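Local coordinates for protein tryptophanyl-tRNA synthetase (Aeropyrum pernix, PDB 3A04) that catalyses the ATP-dependent attachment of L-tryptophan to tRNA(Trp), releasing AMP and diphosphate, as a class I aminoacyl-tRNA synthetase, at residues A[55-60]-A[224-229]; A[96-101]-A[139-144]; A[149-152]-A[157-160]; A[198-201]-A[207-210]. All blocks are in the same frame, centred on the assembly; numbering follows the deposited sequence.

Contact 1 of 4, residues A[55-60]-A[224-229]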
loop_
_atom_site.group_PDB
_atom_site.type_symbol
_atom_site.label_atom_id
_atom_site.label_comp_id
_atom_site.label_asym_id
_atom_site.label_seq_id
_atom_site.Cartn_x
_atom_site.Cartn_y
_atom_site.Cartn_z
ATOM N N HIS A 55 23.467 20.508 0.191
ATOM C CA HIS A 55 23.264 19.247 -0.565
ATOM C C HIS A 55 23.609 18.082 0.376
ATOM O O HIS A 55 24.308 18.276 1.394
ATOM C CB HIS A 55 24.144 19.144 -1.818
ATOM C CG HIS A 55 25.521 18.628 -1.516
ATOM N ND1 HIS A 55 25.881 17.311 -1.705
ATOM C CD2 HIS A 55 26.625 19.256 -1.009
ATOM C CE1 HIS A 55 27.145 17.141 -1.325
ATOM N NE2 HIS A 55 27.613 18.303 -0.887
ATOM N N ARG A 56 23.090 16.906 0.051
ATOM C CA ARG A 56 23.609 15.679 0.680
ATOM C C ARG A 56 23.794 14.671 -0.435
ATOM O O ARG A 56 22.834 14.360 -1.159
ATOM C CB ARG A 56 22.678 15.185 1.774
ATOM C CG ARG A 56 23.238 13.863 2.478
ATOM C CD ARG A 56 22.389 13.545 3.675
ATOM N NE ARG A 56 20.960 13.353 3.321
ATOM C CZ ARG A 56 19.950 13.778 4.065
ATOM N NH1 ARG A 56 20.169 14.360 5.244
ATOM N NH2 ARG A 56 18.681 13.596 3.654
ATOM N N ASP A 57 25.044 14.222 -0.657
ATOM C CA ASP A 57 25.373 13.187 -1.653
ATOM C C ASP A 57 25.217 13.608 -3.113
ATOM O O ASP A 57 25.312 12.767 -4.016
ATOM C CB ASP A 57 24.535 11.890 -1.361
ATOM C CG ASP A 57 25.022 11.112 -0.074
ATOM O OD1 ASP A 57 26.121 11.472 0.455
ATOM O OD2 ASP A 57 24.317 10.159 0.351
ATOM N N PHE A 58 24.934 14.896 -3.399
ATOM C CA PHE A 58 24.858 15.339 -4.838
ATOM C C PHE A 58 26.204 15.183 -5.577
ATOM O O PHE A 58 26.298 15.030 -6.824
ATOM C CB PHE A 58 24.340 16.819 -4.880
ATOM C CG PHE A 58 23.923 17.315 -6.263
ATOM C CD1 PHE A 58 23.158 16.514 -7.091
ATOM C CD2 PHE A 58 24.335 18.594 -6.721
ATOM C CE1 PHE A 58 22.749 16.975 -8.411
ATOM C CE2 PHE A 58 23.989 19.066 -7.993
ATOM C CZ PHE A 58 23.196 18.274 -8.849
ATOM N N ASP A 59 27.297 15.245 -4.823
ATOM C CA ASP A 59 28.621 14.822 -5.373
ATOM C C ASP A 59 28.654 13.437 -6.031
ATOM O O ASP A 59 29.147 13.276 -7.170
ATOM C CB ASP A 59 29.713 14.930 -4.301
ATOM C CG ASP A 59 29.420 14.111 -3.050
ATOM O OD1 ASP A 59 28.262 13.848 -2.719
ATOM O OD2 ASP A 59 30.393 13.766 -2.339
ATOM N N LYS A 60 28.070 12.451 -5.352
ATOM C CA LYS A 60 27.977 11.085 -5.931
ATOM C C LYS A 60 27.195 11.130 -7.227
ATOM O O LYS A 60 27.532 10.436 -8.196
ATOM C CB LYS A 60 27.279 10.134 -4.919
ATOM C CG LYS A 60 28.116 9.903 -3.624
ATOM C CD LYS A 60 27.364 9.130 -2.546
ATOM C CE LYS A 60 27.079 7.651 -2.879
ATOM N NZ LYS A 60 26.202 6.938 -1.804
ATOM N N LEU A 224 14.287 9.084 6.399
ATOM C CA LEU A 224 13.602 7.801 6.561
ATOM C C LEU A 224 13.696 7.014 5.209
ATOM O O LEU A 224 13.933 5.816 5.206
ATOM C CB LEU A 224 12.139 7.962 6.983
ATOM C CG LEU A 224 11.267 6.689 6.971
ATOM C CD1 LEU A 224 11.785 5.673 8.050
ATOM C CD2 LEU A 224 9.741 6.994 7.195
ATOM N N THR A 225 13.539 7.704 4.092
ATOM C CA THR A 225 13.724 7.101 2.721
ATOM C C THR A 225 15.120 6.509 2.552
ATOM O O THR A 225 15.264 5.398 2.026
ATOM C CB THR A 225 13.405 8.162 1.601
ATOM O OG1 THR A 225 12.044 8.590 1.794
ATOM C CG2 THR A 225 13.508 7.587 0.166
ATOM N N ARG A 226 16.149 7.227 3.005
ATOM C CA ARG A 226 17.525 6.710 2.868
ATOM C C ARG A 226 17.670 5.509 3.777
ATOM O O ARG A 226 18.277 4.558 3.388
ATOM C CB ARG A 226 18.526 7.781 3.287
ATOM C CG ARG A 226 18.655 8.910 2.222
ATOM C CD ARG A 226 19.310 10.171 2.880
ATOM N NE ARG A 226 20.714 9.955 3.317
ATOM C CZ ARG A 226 21.777 10.010 2.516
ATOM N NH1 ARG A 226 21.696 10.205 1.175
ATOM N NH2 ARG A 226 22.973 9.804 3.049
ATOM N N ASP A 227 17.082 5.546 4.986
ATOM C CA ASP A 227 17.067 4.309 5.825
ATOM C C ASP A 227 16.363 3.122 5.153
ATOM O O ASP A 227 16.858 2.012 5.211
ATOM C CB ASP A 227 16.472 4.504 7.191
ATOM C CG ASP A 227 17.308 5.485 8.057
ATOM O OD1 ASP A 227 18.464 5.760 7.714
ATOM O OD2 ASP A 227 16.733 6.100 8.984
ATOM N N LEU A 228 15.179 3.350 4.589
ATOM C CA LEU A 228 14.493 2.321 3.841
ATOM C C LEU A 228 15.380 1.715 2.720
ATOM O O LEU A 228 15.471 0.465 2.590
ATOM C CB LEU A 228 13.088 2.802 3.342
ATOM C CG LEU A 228 11.981 2.890 4.384
ATOM C CD1 LEU A 228 10.821 3.718 3.722
ATOM C CD2 LEU A 228 11.499 1.414 4.748
ATOM N N ALA A 229 16.112 2.537 1.987
ATOM C CA ALA A 229 17.034 1.998 0.952
ATOM C C ALA A 229 18.047 0.980 1.580
ATOM O O ALA A 229 18.226 -0.172 1.093
ATOM C CB ALA A 229 17.814 3.174 0.266
#
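Asp57 and Arg226 form a partly buried salt bridge that ties the turn between strand 52-56 and helix 58-66 to helix 219-231, beside the mixed sheet of this class I synthetase. The guanidinium comes end-on and puts both terminal nitrogens on one oxygen: Arg226 NH1 lies 2.7 Å from Asp57 OD2, and Arg226 NH2 lies 3.0 Å from the same Asp57 OD2. The NH1 bond is the straighter, at 155°. OD2 sits in the guanidinium plane, yet both nitrogens meet it from the same face of the carboxylate, whose plane is turned 47° from the guanidinium. Although Asp57 stands at the N-cap of helix 58-66, its side chain makes no capping bond and reaches out to the arginine instead. Arg56 lies against one face of the same group, its NE 3.4 Å from Arg226 NE and displaced toward the rim; both nitrogens are donors and no bond joins them. With CG anti to the backbone N (chi1 -179°), the Arg56 chain runs out beside that face, and its CD packs 3.8 Å from Arg226 CZ. The two positive charges are probably balanced by Asp57 and by Asp219, the salt-bridge partner of Arg56 NH2. A leucine in place of Arg226 would probably leave the Asp57 carboxylate without its charged mate and uncover one side of the Arg56 chain. Arg56 also binds Phe24 O through NH1, Arg226 NH1 bonds to Pro241 O just before strand 242-246, and helix 183-197 packs on Leu224, Thr225 and Leu228.

Contact 2 of 4, residues A[96-101]-A[139-144]; sequences YLQKNG and LGLDPK
Gln98 bonds to the backbone of Asp142 and so joins two consecutive helical connections of the Rossmann-type fold: helix 85-99, which crosses from strand 72-77 to strand 103-108, and the loop that leads from helix 121-139 into strand 147-150. The glutamine leaves the last turn of its helix with CG anti to the backbone N (chi1 -176°) and an extended chain, which carries its amide out to the loop. There it meets Asp142 at about a right angle, the amide and carboxylate planes standing 75° apart. The aspartate's carboxylate is not the partner. Asp142 N donates to Gln98 OE1 over 2.8 Å in a nearly straight bond (165°), approaching slightly off the carbonyl plane, while Asp142 CB comes within 3.2 Å of that OE1. Leu141 CD1 touches the same oxygen from 3.6 Å, although its side chain is otherwise packed on Leu94 and Ile95 of helix 85-99 and on Val106. Gln98 NE2 bonds to Thr146 OG1, a hydroxyl that also holds Asp142 O; with OE1 and NE2 both engaged, the amide is probably held in one rotation. Both helices end in Schellman motifs, with Gly101 and Gly140 at positive phi. The carbonyl of Gly140 is linked to the glutamine through a water that donates 2.7 Å to Gln98 OE1 and 2.8 Å to Gly140 O, giving OE1 two donors. Asp142 turns its carboxylate back along its own loop in an Asx turn, where OD1 receives Lys144 N at 2.7 Å, on its anti side and tilted well out of the carboxylate plane.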
loop_
_atom_site.group_PDB
_atom_site.type_symbol
_atom_site.label_atom_id
_atom_site.label_comp_id
_atom_site.label_asym_id
_atom_site.label_seq_id
_atom_site.Cartn_x
_atom_site.Cartn_y
_atom_site.Cartn_z
ATOM N N TYR A 96 16.352 23.393 -15.070
ATOM C CA TYR A 96 17.818 23.500 -15.154
ATOM C C TYR A 96 18.463 22.081 -15.287
ATOM O O TYR A 96 19.294 21.805 -16.160
ATOM C CB TYR A 96 18.327 24.230 -13.862
ATOM C CG TYR A 96 19.829 24.093 -13.675
ATOM C CD1 TYR A 96 20.726 24.939 -14.371
ATOM C CD2 TYR A 96 20.366 23.120 -12.765
ATOM C CE1 TYR A 96 22.141 24.815 -14.188
ATOM C CE2 TYR A 96 21.770 22.968 -12.633
ATOM C CZ TYR A 96 22.650 23.844 -13.335
ATOM O OH TYR A 96 24.057 23.699 -13.209
ATOM N N LEU A 97 18.105 21.189 -14.362
ATOM C CA LEU A 97 18.705 19.863 -14.411
ATOM C C LEU A 97 18.333 19.194 -15.719
ATOM O O LEU A 97 19.170 18.564 -16.289
ATOM C CB LEU A 97 18.269 19.021 -13.164
ATOM C CG LEU A 97 18.743 19.695 -11.835
ATOM C CD1 LEU A 97 18.037 19.068 -10.632
ATOM C CD2 LEU A 97 20.286 19.467 -11.616
ATOM N N GLN A 98 17.099 19.331 -16.204
ATOM C CA GLN A 98 16.742 18.664 -17.447
ATOM C C GLN A 98 17.612 19.171 -18.619
ATOM O O GLN A 98 18.076 18.360 -19.443
ATOM C CB GLN A 98 15.284 18.897 -17.789
ATOM C CG GLN A 98 14.787 18.150 -19.031
ATOM C CD GLN A 98 13.288 18.166 -19.077
ATOM O OE1 GLN A 98 12.690 19.189 -19.353
ATOM N NE2 GLN A 98 12.649 17.026 -18.782
ATOM N N LYS A 99 17.771 20.491 -18.741
ATOM C CA LYS A 99 18.650 20.994 -19.820
ATOM C C LYS A 99 20.090 20.497 -19.652
ATOM O O LYS A 99 20.836 20.570 -20.590
ATOM C CB LYS A 99 18.713 22.538 -19.801
ATOM C CG LYS A 99 17.365 23.178 -20.119
ATOM C CD LYS A 99 17.444 24.690 -19.879
ATOM C CE LYS A 99 16.228 25.400 -20.542
ATOM N NZ LYS A 99 16.148 26.833 -19.967
ATOM N N ASN A 100 20.511 20.163 -18.434
ATOM C CA ASN A 100 21.900 19.610 -18.250
ATOM C C ASN A 100 21.930 18.066 -18.264
ATOM O O ASN A 100 22.873 17.445 -17.838
ATOM C CB ASN A 100 22.515 20.198 -16.993
ATOM C CG ASN A 100 22.885 21.635 -17.182
ATOM O OD1 ASN A 100 23.950 21.922 -17.746
ATOM N ND2 ASN A 100 22.002 22.557 -16.782
ATOM N N GLY A 101 20.928 17.455 -18.862
ATOM C CA GLY A 101 21.002 16.033 -19.099
ATOM C C GLY A 101 20.263 15.139 -18.087
ATOM O O GLY A 101 20.180 13.910 -18.323
ATOM N N LEU A 139 6.065 26.399 -18.329
ATOM C CA LEU A 139 7.320 26.902 -17.788
ATOM C C LEU A 139 8.549 26.483 -18.525
ATOM O O LEU A 139 9.566 27.130 -18.377
ATOM C CB LEU A 139 7.506 26.542 -16.282
ATOM C CG LEU A 139 6.754 27.322 -15.209
ATOM C CD1 LEU A 139 6.948 26.665 -13.812
ATOM C CD2 LEU A 139 7.127 28.911 -15.126
ATOM N N GLY A 140 8.510 25.350 -19.228
ATOM C CA GLY A 140 9.607 24.928 -20.055
ATOM C C GLY A 140 10.056 23.494 -19.794
ATOM O O GLY A 140 11.071 23.066 -20.317
ATOM N N LEU A 141 9.339 22.784 -18.919
ATOM C CA LEU A 141 9.636 21.366 -18.688
ATOM C C LEU A 141 9.268 20.604 -19.972
ATOM O O LEU A 141 8.245 20.885 -20.592
ATOM C CB LEU A 141 8.870 20.831 -17.456
ATOM C CG LEU A 141 9.517 19.729 -16.608
ATOM C CD1 LEU A 141 11.024 19.958 -16.205
ATOM C CD2 LEU A 141 8.619 19.367 -15.329
ATOM N N ASP A 142 10.147 19.761 -20.452
ATOM C CA ASP A 142 9.955 19.136 -21.761
ATOM C C ASP A 142 8.822 18.079 -21.765
ATOM O O ASP A 142 8.910 17.089 -21.010
ATOM C CB ASP A 142 11.269 18.482 -22.112
ATOM C CG ASP A 142 11.252 17.743 -23.513
ATOM O OD1 ASP A 142 10.203 17.380 -24.044
ATOM O OD2 ASP A 142 12.347 17.419 -23.984
ATOM N N PRO A 143 7.777 18.253 -22.598
ATOM C CA PRO A 143 6.656 17.266 -22.577
ATOM C C PRO A 143 7.040 15.862 -23.019
ATOM O O PRO A 143 6.357 14.938 -22.639
ATOM C CB PRO A 143 5.639 17.840 -23.579
ATOM C CG PRO A 143 6.479 18.687 -24.541
ATOM C CD PRO A 143 7.613 19.264 -23.665
ATOM N N LYS A 144 8.078 15.720 -23.832
ATOM C CA LYS A 144 8.470 14.440 -24.401
ATOM C C LYS A 144 9.284 13.655 -23.370
ATOM O O LYS A 144 8.969 12.472 -23.115
ATOM C CB LYS A 144 9.327 14.614 -25.676
ATOM C CG LYS A 144 9.575 13.301 -26.480
ATOM C CD LYS A 144 10.759 13.419 -27.483
ATOM C CE LYS A 144 10.937 12.131 -28.316
ATOM N NZ LYS A 144 11.306 10.883 -27.502
HETATM O O HOH W 1 13.522 21.660 -20.147
#

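Contact 3 of 4, residues A[149-152]-A[157-160]; sequences YFQT and PYFR
Tyr149 and Tyr158 meet where strand 147-150, at one margin of the chain's sheet, gives way to helix 156-165. The rings form an offset edge-to-face pair, the edge of Tyr149 toward the face of Tyr158, with centroids 5.9 Å apart and planes at 77°. Their nearest carbons are Tyr149 CE1 and Tyr158 CE1, separated by 4.1 Å. Tyr158 extends from the helix with CG anti to the backbone N (chi1 163°), far enough for its hydroxyl to reach the aliphatic part of Gln151: Tyr158 OH is 3.4 Å from Gln151 CG. Gln151 O also lies 3.5 Å from Tyr158 CE2, obliquely placed to the ring. This short strand-to-helix link of the Rossmann-type fold converges on Asp195 of helix 183-197. Tyr149 OH and Tyr158 OH both bond to Asp195 OD1 while Gln151 NE2 takes Asp195 OD2, so this carboxylate is gripped at both oxygens. Were Tyr158 a leucine, Asp195 would probably lose one of its hydroxyl partners, and the Tyr149 edge the ring face it packs against. The backbone beyond the strand serves the dimer: Gln151 O accepts from Gln163 NE2 of the second subunit and Thr152 O from Arg160 NE of that subunit, while Arg160 of this chain returns the bond to the partner's Thr152 O.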
loop_
_atom_site.group_PDB
_atom_site.type_symbol
_atom_site.label_atom_id
_atom_site.label_comp_id
_atom_site.label_asym_id
_atom_site.label_seq_id
_atom_site.Cartn_x
_atom_site.Cartn_y
_atom_site.Cartn_z
ATOM N N TYR A 149 3.659 10.921 -13.588
ATOM C CA TYR A 149 2.846 9.777 -13.258
ATOM C C TYR A 149 2.014 10.040 -12.074
ATOM O O TYR A 149 2.352 10.960 -11.250
ATOM C CB TYR A 149 3.731 8.517 -13.062
ATOM C CG TYR A 149 4.518 8.533 -11.771
ATOM C CD1 TYR A 149 3.949 8.048 -10.567
ATOM C CD2 TYR A 149 5.806 9.074 -11.769
ATOM C CE1 TYR A 149 4.730 8.052 -9.327
ATOM C CE2 TYR A 149 6.615 9.124 -10.567
ATOM C CZ TYR A 149 6.027 8.588 -9.368
ATOM O OH TYR A 149 6.708 8.652 -8.177
ATOM N N PHE A 150 0.981 9.197 -11.907
ATOM C CA PHE A 150 0.084 9.258 -10.749
ATOM C C PHE A 150 0.469 8.108 -9.806
ATOM O O PHE A 150 0.726 6.998 -10.301
ATOM C CB PHE A 150 -1.378 9.017 -11.134
ATOM C CG PHE A 150 -1.967 10.109 -11.967
ATOM C CD1 PHE A 150 -2.544 11.225 -11.367
ATOM C CD2 PHE A 150 -1.935 10.041 -13.361
ATOM C CE1 PHE A 150 -3.139 12.281 -12.197
ATOM C CE2 PHE A 150 -2.515 11.124 -14.176
ATOM C CZ PHE A 150 -3.085 12.178 -13.590
ATOM N N GLN A 151 0.541 8.418 -8.516
ATOM C CA GLN A 151 0.781 7.419 -7.462
ATOM C C GLN A 151 -0.219 6.251 -7.604
ATOM O O GLN A 151 0.158 5.130 -7.306
ATOM C CB GLN A 151 0.571 7.963 -6.043
ATOM C CG GLN A 151 1.642 9.011 -5.631
ATOM C CD GLN A 151 1.342 9.612 -4.262
ATOM O OE1 GLN A 151 0.204 9.740 -3.840
ATOM N NE2 GLN A 151 2.403 10.042 -3.599
ATOM N N THR A 152 -1.418 6.508 -8.098
ATOM C CA THR A 152 -2.428 5.476 -8.103
ATOM C C THR A 152 -2.390 4.762 -9.457
ATOM O O THR A 152 -3.264 3.922 -9.732
ATOM C CB THR A 152 -3.883 5.969 -7.858
ATOM O OG1 THR A 152 -4.252 6.872 -8.904
ATOM C CG2 THR A 152 -4.086 6.624 -6.446
ATOM N N PRO A 157 5.739 -3.013 -9.770
ATOM C CA PRO A 157 7.011 -2.959 -9.025
ATOM C C PRO A 157 7.079 -1.779 -8.006
ATOM O O PRO A 157 7.687 -1.892 -6.894
ATOM C CB PRO A 157 8.096 -2.820 -10.140
ATOM C CG PRO A 157 7.394 -2.984 -11.446
ATOM C CD PRO A 157 5.897 -2.903 -11.239
ATOM N N TYR A 158 6.437 -0.664 -8.359
ATOM C CA TYR A 158 6.426 0.547 -7.496
ATOM C C TYR A 158 5.606 0.202 -6.295
ATOM O O TYR A 158 5.932 0.462 -5.192
ATOM C CB TYR A 158 5.660 1.651 -8.266
ATOM C CG TYR A 158 5.171 2.843 -7.491
ATOM C CD1 TYR A 158 6.029 3.913 -7.238
ATOM C CD2 TYR A 158 3.839 2.991 -7.183
ATOM C CE1 TYR A 158 5.563 5.061 -6.593
ATOM C CE2 TYR A 158 3.368 4.107 -6.557
ATOM C CZ TYR A 158 4.196 5.157 -6.326
ATOM O OH TYR A 158 3.659 6.262 -5.710
ATOM N N PHE A 159 4.474 -0.411 -6.496
ATOM C CA PHE A 159 3.656 -0.700 -5.350
ATOM C C PHE A 159 4.271 -1.823 -4.488
ATOM O O PHE A 159 4.115 -1.821 -3.311
ATOM C CB PHE A 159 2.098 -1.074 -5.534
ATOM C CG PHE A 159 1.286 -0.889 -4.250
ATOM C CD1 PHE A 159 0.943 0.356 -3.782
ATOM C CD2 PHE A 159 0.856 -1.974 -3.505
ATOM C CE1 PHE A 159 0.237 0.484 -2.625
ATOM C CE2 PHE A 159 0.131 -1.787 -2.351
ATOM C CZ PHE A 159 -0.143 -0.574 -1.940
ATOM N N ARG A 160 4.952 -2.763 -5.098
ATOM C CA ARG A 160 5.623 -3.788 -4.278
ATOM C C ARG A 160 6.624 -3.150 -3.306
ATOM O O ARG A 160 6.797 -3.611 -2.172
ATOM C CB ARG A 160 6.356 -4.767 -5.187
ATOM C CG ARG A 160 6.883 -5.992 -4.393
ATOM C CD ARG A 160 7.536 -7.028 -5.353
ATOM N NE ARG A 160 6.698 -7.429 -6.449
ATOM C CZ ARG A 160 7.124 -7.600 -7.695
ATOM N NH1 ARG A 160 8.390 -7.386 -8.004
ATOM N NH2 ARG A 160 6.277 -8.004 -8.619
#

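Contact 4 of 4, residues A[198-201]-A[207-210]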
loop_
_atom_site.group_PDB
_atom_site.type_symbol
_atom_site.label_atom_id
_atom_site.label_comp_id
_atom_site.label_asym_id
_atom_site.label_seq_id
_atom_site.Cartn_x
_atom_site.Cartn_y
_atom_site.Cartn_z
ATOM N N HIS A 198 11.630 4.229 -6.447
ATOM C CA HIS A 198 11.211 3.255 -7.472
ATOM C C HIS A 198 11.943 3.499 -8.794
ATOM O O HIS A 198 12.056 2.605 -9.602
ATOM C CB HIS A 198 9.682 3.301 -7.772
ATOM C CG HIS A 198 9.261 4.453 -8.652
ATOM N ND1 HIS A 198 9.258 5.766 -8.223
ATOM C CD2 HIS A 198 8.822 4.478 -9.954
ATOM C CE1 HIS A 198 8.822 6.555 -9.204
ATOM N NE2 HIS A 198 8.581 5.804 -10.273
ATOM N N VAL A 199 12.422 4.727 -9.037
ATOM C CA VAL A 199 13.100 5.001 -10.320
ATOM C C VAL A 199 14.407 4.215 -10.515
ATOM O O VAL A 199 14.912 4.043 -11.651
ATOM C CB VAL A 199 13.396 6.550 -10.513
ATOM C CG1 VAL A 199 12.110 7.311 -10.387
ATOM C CG2 VAL A 199 14.547 7.068 -9.570
ATOM N N GLN A 200 14.901 3.698 -9.404
ATOM C CA GLN A 200 16.068 2.805 -9.395
ATOM C C GLN A 200 15.784 1.382 -9.898
ATOM O O GLN A 200 16.704 0.667 -10.270
ATOM C CB GLN A 200 16.560 2.699 -7.953
ATOM C CG GLN A 200 17.004 4.043 -7.396
ATOM C CD GLN A 200 17.781 3.819 -6.070
ATOM O OE1 GLN A 200 18.695 2.975 -5.991
ATOM N NE2 GLN A 200 17.530 4.623 -5.135
ATOM N N LEU A 201 14.524 0.972 -9.936
ATOM C CA LEU A 201 14.203 -0.351 -10.510
ATOM C C LEU A 201 14.340 -0.385 -12.015
ATOM O O LEU A 201 14.001 0.591 -12.682
ATOM C CB LEU A 201 12.758 -0.748 -10.152
ATOM C CG LEU A 201 12.392 -0.671 -8.622
ATOM C CD1 LEU A 201 10.852 -0.844 -8.432
ATOM C CD2 LEU A 201 13.225 -1.750 -7.815
ATOM N N TYR A 207 17.493 4.001 -12.735
ATOM C CA TYR A 207 18.203 5.222 -12.364
ATOM C C TYR A 207 18.636 5.182 -10.898
ATOM O O TYR A 207 17.933 5.589 -9.946
ATOM C CB TYR A 207 17.394 6.512 -12.667
ATOM C CG TYR A 207 17.087 6.751 -14.135
ATOM C CD1 TYR A 207 17.944 7.543 -14.936
ATOM C CD2 TYR A 207 15.907 6.306 -14.687
ATOM C CE1 TYR A 207 17.639 7.783 -16.283
ATOM C CE2 TYR A 207 15.604 6.557 -16.047
ATOM C CZ TYR A 207 16.498 7.287 -16.814
ATOM O OH TYR A 207 16.222 7.544 -18.153
ATOM N N ARG A 208 19.799 4.618 -10.691
ATOM C CA ARG A 208 20.234 4.442 -9.355
ATOM C C ARG A 208 20.613 5.780 -8.702
ATOM O O ARG A 208 20.451 5.974 -7.478
ATOM C CB ARG A 208 21.502 3.535 -9.394
ATOM C CG ARG A 208 22.323 3.761 -8.121
ATOM C CD ARG A 208 23.384 2.663 -7.993
ATOM N NE ARG A 208 22.761 1.341 -7.771
ATOM C CZ ARG A 208 23.514 0.243 -7.745
ATOM N NH1 ARG A 208 24.846 0.348 -7.981
ATOM N NH2 ARG A 208 22.957 -0.920 -7.498
ATOM N N HIS A 209 21.096 6.706 -9.511
ATOM C CA HIS A 209 21.568 7.970 -8.954
ATOM C C HIS A 209 20.439 9.037 -9.134
ATOM O O HIS A 209 20.199 9.490 -10.259
ATOM C CB HIS A 209 22.816 8.336 -9.709
ATOM C CG HIS A 209 23.874 7.278 -9.626
ATOM N ND1 HIS A 209 24.532 7.028 -8.444
ATOM C CD2 HIS A 209 24.328 6.358 -10.514
ATOM C CE1 HIS A 209 25.362 6.008 -8.598
ATOM N NE2 HIS A 209 25.240 5.563 -9.827
ATOM N N VAL A 210 19.778 9.396 -8.044
ATOM C CA VAL A 210 18.602 10.284 -8.120
ATOM C C VAL A 210 18.810 11.403 -7.126
ATOM O O VAL A 210 19.245 11.161 -6.011
ATOM C CB VAL A 210 17.321 9.573 -7.596
ATOM C CG1 VAL A 210 16.028 10.465 -7.913
ATOM C CG2 VAL A 210 17.198 8.258 -8.201
HETATM O O HOH W 2 20.140 0.942 -7.368
#
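Val199 O accepts a hydrogen bond from Tyr207 N over 2.8 Å, at 153°, and brings the CA atoms of Gln200 and Tyr207 to 4.4 Å. The same carbonyl lies at the edge of the Tyr207 ring, near its plane. Beyond it, Val199 and Val210 reach toward each other tip to tip; the modelled separation of Val199 CG2 and Val210 CG2, 3.2 Å, is shorter than two methyls normally allow and is doubtful in detail. This loop connects helix 183-197 to strand 210-215, which lies parallel to strand 72-77 in the Rossmann-type sheet, and Val210 is the first residue of that strand. Gln200 drapes its chain over the facing backbone: its CG comes 3.1 Å from Tyr207 O, and its CA makes a CA-H...O contact with that oxygen. With CG beside the backbone N (chi1 -62°) and the chain extended beyond it, the amide carbon CD arrives 3.7 Å from Arg208 O. Glu239 N donates to Gln200 OE1, which also receives a water at 2.8 Å. That water accepts from Arg208 NE at 2.7 Å, in the plane of the guanidinium, and so joins the buried glutamine to an arginine at the surface.

Contacts 3 and 4 are the buried pair and touch directly: His198 of contact 4 packs on the tyrosines of contact 3, with Tyr149 OH 3.1 Å from His198 CE1. Contacts 1 and 2 are only partly buried, and join through Phe58 CZ and Leu97 CD2, 4.2 Å apart. Contacts 1 and 3 lie about 21 Å apart, centre to centre, yet both reach the same sheet. Chemistry follows place: charge pairing in contact 1, an amide-to-backbone bond with a water in contact 2, aromatic packing at the dimer interface in contact 3, and a backbone bond beside a valine pair in contact 4. Helix 183-197 links three of them, packing on contacts 1 and 3 and leading into contact 4.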